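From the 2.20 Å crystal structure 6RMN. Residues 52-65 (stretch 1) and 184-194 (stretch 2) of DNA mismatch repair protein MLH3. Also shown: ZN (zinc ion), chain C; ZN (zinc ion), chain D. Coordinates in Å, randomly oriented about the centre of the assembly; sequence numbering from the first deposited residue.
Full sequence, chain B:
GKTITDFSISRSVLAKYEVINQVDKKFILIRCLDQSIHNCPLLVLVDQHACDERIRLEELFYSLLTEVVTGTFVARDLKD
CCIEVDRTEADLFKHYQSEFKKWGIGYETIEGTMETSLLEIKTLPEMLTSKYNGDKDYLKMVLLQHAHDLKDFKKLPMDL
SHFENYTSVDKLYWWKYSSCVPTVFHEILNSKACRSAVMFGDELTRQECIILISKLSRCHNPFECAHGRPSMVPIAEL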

# COMPACT_ATOMS: atom_id res chain seq x y z
N ASP B 52 2.40 14.63 5.79
CA ASP B 52 2.53 15.87 5.05
C ASP B 52 3.08 17.01 5.93
O ASP B 52 4.01 17.71 5.51
CB ASP B 52 1.18 16.26 4.40
CG ASP B 52 1.30 17.24 3.25
OD1 ASP B 52 2.41 17.33 2.64
OD2 ASP B 52 0.30 17.91 2.94
N GLU B 53 2.53 17.15 7.15
CA GLU B 53 2.95 18.14 8.16
C GLU B 53 4.43 17.97 8.52
O GLU B 53 5.14 18.97 8.62
CB GLU B 53 2.07 18.02 9.40
CG GLU B 53 2.34 19.02 10.51
CD GLU B 53 1.43 18.78 11.68
OE1 GLU B 53 0.21 19.06 11.56
OE2 GLU B 53 1.91 18.25 12.71
N ARG B 54 4.90 16.71 8.66
CA ARG B 54 6.29 16.38 8.95
C ARG B 54 7.25 16.84 7.84
O ARG B 54 8.29 17.45 8.13
CB ARG B 54 6.45 14.87 9.19
CG ARG B 54 7.88 14.48 9.57
CD ARG B 54 8.11 14.87 11.00
NE ARG B 54 9.22 15.78 11.17
CZ ARG B 54 9.63 16.24 12.34
NH1 ARG B 54 9.00 15.89 13.46
NH2 ARG B 54 10.66 17.05 12.41
N ILE B 55 6.92 16.49 6.58
CA ILE B 55 7.70 16.85 5.39
C ILE B 55 7.79 18.38 5.33
O ILE B 55 8.87 18.92 5.04
CB ILE B 55 7.06 16.27 4.08
CG1 ILE B 55 7.04 14.72 4.09
CG2 ILE B 55 7.79 16.79 2.81
CD1 ILE B 55 5.96 14.09 3.22
N ARG B 56 6.65 19.06 5.55
CA ARG B 56 6.53 20.51 5.47
C ARG B 56 7.33 21.23 6.54
O ARG B 56 7.95 22.24 6.23
CB ARG B 56 5.06 20.93 5.47
CG ARG B 56 4.39 20.71 4.13
CD ARG B 56 2.93 21.12 4.15
NE ARG B 56 2.26 20.82 2.87
CZ ARG B 56 2.24 21.63 1.81
NH1 ARG B 56 2.85 22.80 1.85
NH2 ARG B 56 1.62 21.25 0.70
N LEU B 57 7.35 20.68 7.78
CA LEU B 57 8.10 21.22 8.91
C LEU B 57 9.59 21.18 8.67
O LEU B 57 10.25 22.20 8.81
CB LEU B 57 7.75 20.52 10.24
CG LEU B 57 8.50 21.05 11.47
CD1 LEU B 57 7.96 22.41 11.91
CD2 LEU B 57 8.51 20.05 12.57
N GLU B 58 10.10 20.02 8.28
CA GLU B 58 11.53 19.85 8.00
C GLU B 58 12.03 20.78 6.85
O GLU B 58 13.18 21.23 6.92
CB GLU B 58 11.85 18.37 7.75
CG GLU B 58 11.58 17.52 8.99
CD GLU B 58 12.40 16.26 9.12
OE1 GLU B 58 13.27 16.03 8.24
OE2 GLU B 58 12.19 15.50 10.10
N GLU B 59 11.15 21.12 5.86
CA GLU B 59 11.45 22.06 4.77
C GLU B 59 11.54 23.47 5.35
O GLU B 59 12.43 24.23 4.96
CB GLU B 59 10.36 22.01 3.68
CG GLU B 59 10.43 20.80 2.76
CD GLU B 59 9.25 20.49 1.84
OE1 GLU B 59 8.23 21.21 1.88
OE2 GLU B 59 9.36 19.50 1.08
N LEU B 60 10.62 23.82 6.27
CA LEU B 60 10.55 25.14 6.92
C LEU B 60 11.75 25.39 7.81
O LEU B 60 12.32 26.48 7.78
CB LEU B 60 9.22 25.31 7.70
CG LEU B 60 7.94 25.53 6.88
CD1 LEU B 60 6.73 25.52 7.75
CD2 LEU B 60 7.99 26.82 6.10
N PHE B 61 12.14 24.36 8.59
CA PHE B 61 13.30 24.36 9.46
C PHE B 61 14.58 24.52 8.65
O PHE B 61 15.39 25.38 8.98
CB PHE B 61 13.34 23.12 10.35
CG PHE B 61 12.86 23.43 11.75
CD1 PHE B 61 13.68 24.09 12.65
CD2 PHE B 61 11.57 23.12 12.14
CE1 PHE B 61 13.22 24.42 13.93
CE2 PHE B 61 11.10 23.46 13.42
CZ PHE B 61 11.93 24.10 14.30
N TYR B 62 14.72 23.74 7.56
CA TYR B 62 15.88 23.81 6.67
C TYR B 62 16.05 25.23 6.10
O TYR B 62 17.16 25.74 6.10
CB TYR B 62 15.81 22.72 5.56
CG TYR B 62 16.91 22.85 4.52
CD1 TYR B 62 18.19 22.36 4.77
CD2 TYR B 62 16.69 23.53 3.33
CE1 TYR B 62 19.23 22.54 3.85
CE2 TYR B 62 17.72 23.72 2.40
CZ TYR B 62 18.98 23.21 2.66
OH TYR B 62 20.00 23.39 1.74
N SER B 63 14.96 25.87 5.66
CA SER B 63 14.98 27.24 5.14
C SER B 63 15.42 28.27 6.20
O SER B 63 16.26 29.11 5.91
CB SER B 63 13.62 27.63 4.58
OG SER B 63 13.30 26.79 3.48
N LEU B 64 14.83 28.19 7.41
CA LEU B 64 15.09 29.10 8.52
C LEU B 64 16.54 29.03 9.00
O LEU B 64 17.17 30.07 9.20
CB LEU B 64 14.09 28.82 9.69
CG LEU B 64 14.43 29.36 11.10
CD1 LEU B 64 14.38 30.84 11.17
CD2 LEU B 64 13.50 28.78 12.14
N LEU B 65 17.06 27.81 9.20
CA LEU B 65 18.41 27.63 9.71
C LEU B 65 19.49 27.90 8.67
O LEU B 65 20.57 28.31 9.06
CB LEU B 65 18.56 26.26 10.39
CG LEU B 65 17.89 26.21 11.78
CD1 LEU B 65 17.42 24.84 12.13
CD2 LEU B 65 18.77 26.86 12.87
N VAL B 184 9.15 30.34 20.26
CA VAL B 184 8.23 31.13 19.44
C VAL B 184 8.39 30.82 17.95
O VAL B 184 7.40 30.83 17.23
CB VAL B 184 8.28 32.65 19.75
CG1 VAL B 184 9.64 33.27 19.38
CG2 VAL B 184 7.13 33.40 19.07
N PHE B 185 9.62 30.53 17.49
CA PHE B 185 9.88 30.21 16.09
C PHE B 185 9.34 28.81 15.76
O PHE B 185 8.64 28.65 14.76
CB PHE B 185 11.36 30.38 15.74
CG PHE B 185 11.79 31.82 15.63
CD1 PHE B 185 11.54 32.56 14.49
CD2 PHE B 185 12.47 32.43 16.67
CE1 PHE B 185 11.94 33.90 14.40
CE2 PHE B 185 12.87 33.77 16.58
CZ PHE B 185 12.60 34.49 15.45
N HIS B 186 9.57 27.83 16.65
CA HIS B 186 9.08 26.46 16.61
C HIS B 186 7.56 26.45 16.44
O HIS B 186 7.04 25.80 15.53
CB HIS B 186 9.44 25.78 17.94
CG HIS B 186 10.22 24.52 17.81
ND1 HIS B 186 9.69 23.40 17.18
CD2 HIS B 186 11.45 24.22 18.29
CE1 HIS B 186 10.62 22.46 17.29
NE2 HIS B 186 11.70 22.91 17.94
N GLU B 187 6.85 27.21 17.32
CA GLU B 187 5.39 27.38 17.34
C GLU B 187 4.87 27.91 16.03
O GLU B 187 3.90 27.35 15.50
CB GLU B 187 4.98 28.28 18.51
CG GLU B 187 5.08 27.62 19.87
CD GLU B 187 4.94 28.49 21.11
OE1 GLU B 187 4.76 29.72 20.97
OE2 GLU B 187 5.02 27.93 22.23
N ILE B 188 5.53 28.94 15.46
CA ILE B 188 5.15 29.52 14.17
C ILE B 188 5.28 28.48 13.03
O ILE B 188 4.35 28.34 12.23
CB ILE B 188 5.87 30.86 13.86
CG1 ILE B 188 5.50 31.95 14.92
CG2 ILE B 188 5.55 31.36 12.46
CD1 ILE B 188 6.39 33.21 14.93
N LEU B 189 6.42 27.75 12.98
CA LEU B 189 6.66 26.75 11.93
C LEU B 189 5.74 25.54 12.07
O LEU B 189 5.28 25.04 11.06
CB LEU B 189 8.14 26.31 11.84
CG LEU B 189 9.23 27.40 11.65
CD1 LEU B 189 10.51 26.77 11.17
CD2 LEU B 189 8.80 28.51 10.67
N ASN B 190 5.43 25.12 13.32
CA ASN B 190 4.53 24.01 13.60
C ASN B 190 3.15 24.29 13.08
O ASN B 190 2.56 23.40 12.45
CB ASN B 190 4.46 23.67 15.09
CG ASN B 190 5.62 22.87 15.60
OD1 ASN B 190 6.55 22.54 14.86
ND2 ASN B 190 5.60 22.55 16.90
N SER B 191 2.65 25.52 13.30
CA SER B 191 1.32 25.93 12.87
C SER B 191 1.21 26.19 11.38
O SER B 191 0.14 25.94 10.82
CB SER B 191 0.81 27.13 13.68
OG SER B 191 1.55 28.30 13.37
N LYS B 192 2.27 26.69 10.72
CA LYS B 192 2.28 26.90 9.26
C LYS B 192 2.25 25.54 8.54
O LYS B 192 1.55 25.40 7.53
CB LYS B 192 3.55 27.65 8.82
CG LYS B 192 3.55 29.14 9.08
CD LYS B 192 4.84 29.76 8.55
CE LYS B 192 5.04 31.21 8.97
NZ LYS B 192 4.05 32.13 8.37
N ALA B 193 3.03 24.55 9.03
CA ALA B 193 3.13 23.20 8.48
C ALA B 193 1.79 22.47 8.63
O ALA B 193 1.31 21.89 7.66
CB ALA B 193 4.25 22.42 9.17
N CYS B 194 1.17 22.56 9.83
CA CYS B 194 -0.13 21.98 10.14
C CYS B 194 -1.19 22.50 9.16
O CYS B 194 -1.88 21.70 8.52
CB CYS B 194 -0.51 22.26 11.59
SG CYS B 194 -2.05 21.46 12.13
ZN ZN C . -1.64 19.15 12.22
ZN ZN D . 0.77 17.56 14.62

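A zinc ion ties the two helices together where no hydrogen bond does: Glu53 OE1 from one helix and Cys194 SG from the other bind ZN of chain C at 2.0 and 2.4 Å, and two atoms from elsewhere in the structure complete its ligands. The second carboxylate oxygen, Glu53 OE2, lies 2.3 Å from ZN of chain D, so this one side chain bridges both metals. The helices run roughly antiparallel, at 137°, with axes 8.5 Å apart at closest approach. They come together most tightly near the zinc site, where the CA atoms of Glu53 and Ala193 are 5.1 Å apart. The small methyl of Ala193 suits this spacing: it sits among Glu53, Arg56, Leu57 and Leu60, with Ala193 CB 3.6 Å from Glu53 O. One turn earlier, Leu189 fills a hole formed by Leu57, Leu60, Phe61 and Leu64. Its CD1 approaches Leu64 CD2 at 3.7 Å and also lies over a face of the Phe61 ring, 4.0 Å from the ring centroid and 13° off the normal, a CH-pi contact. The edge of Phe61 in turn meets the face of His186, with Phe61 CZ 3.7 Å from His186 CE1 and the ring planes at 64°. Beyond, the packing loosens: Leu64 CD2 reaches Phe185 CB at 4.5 Å.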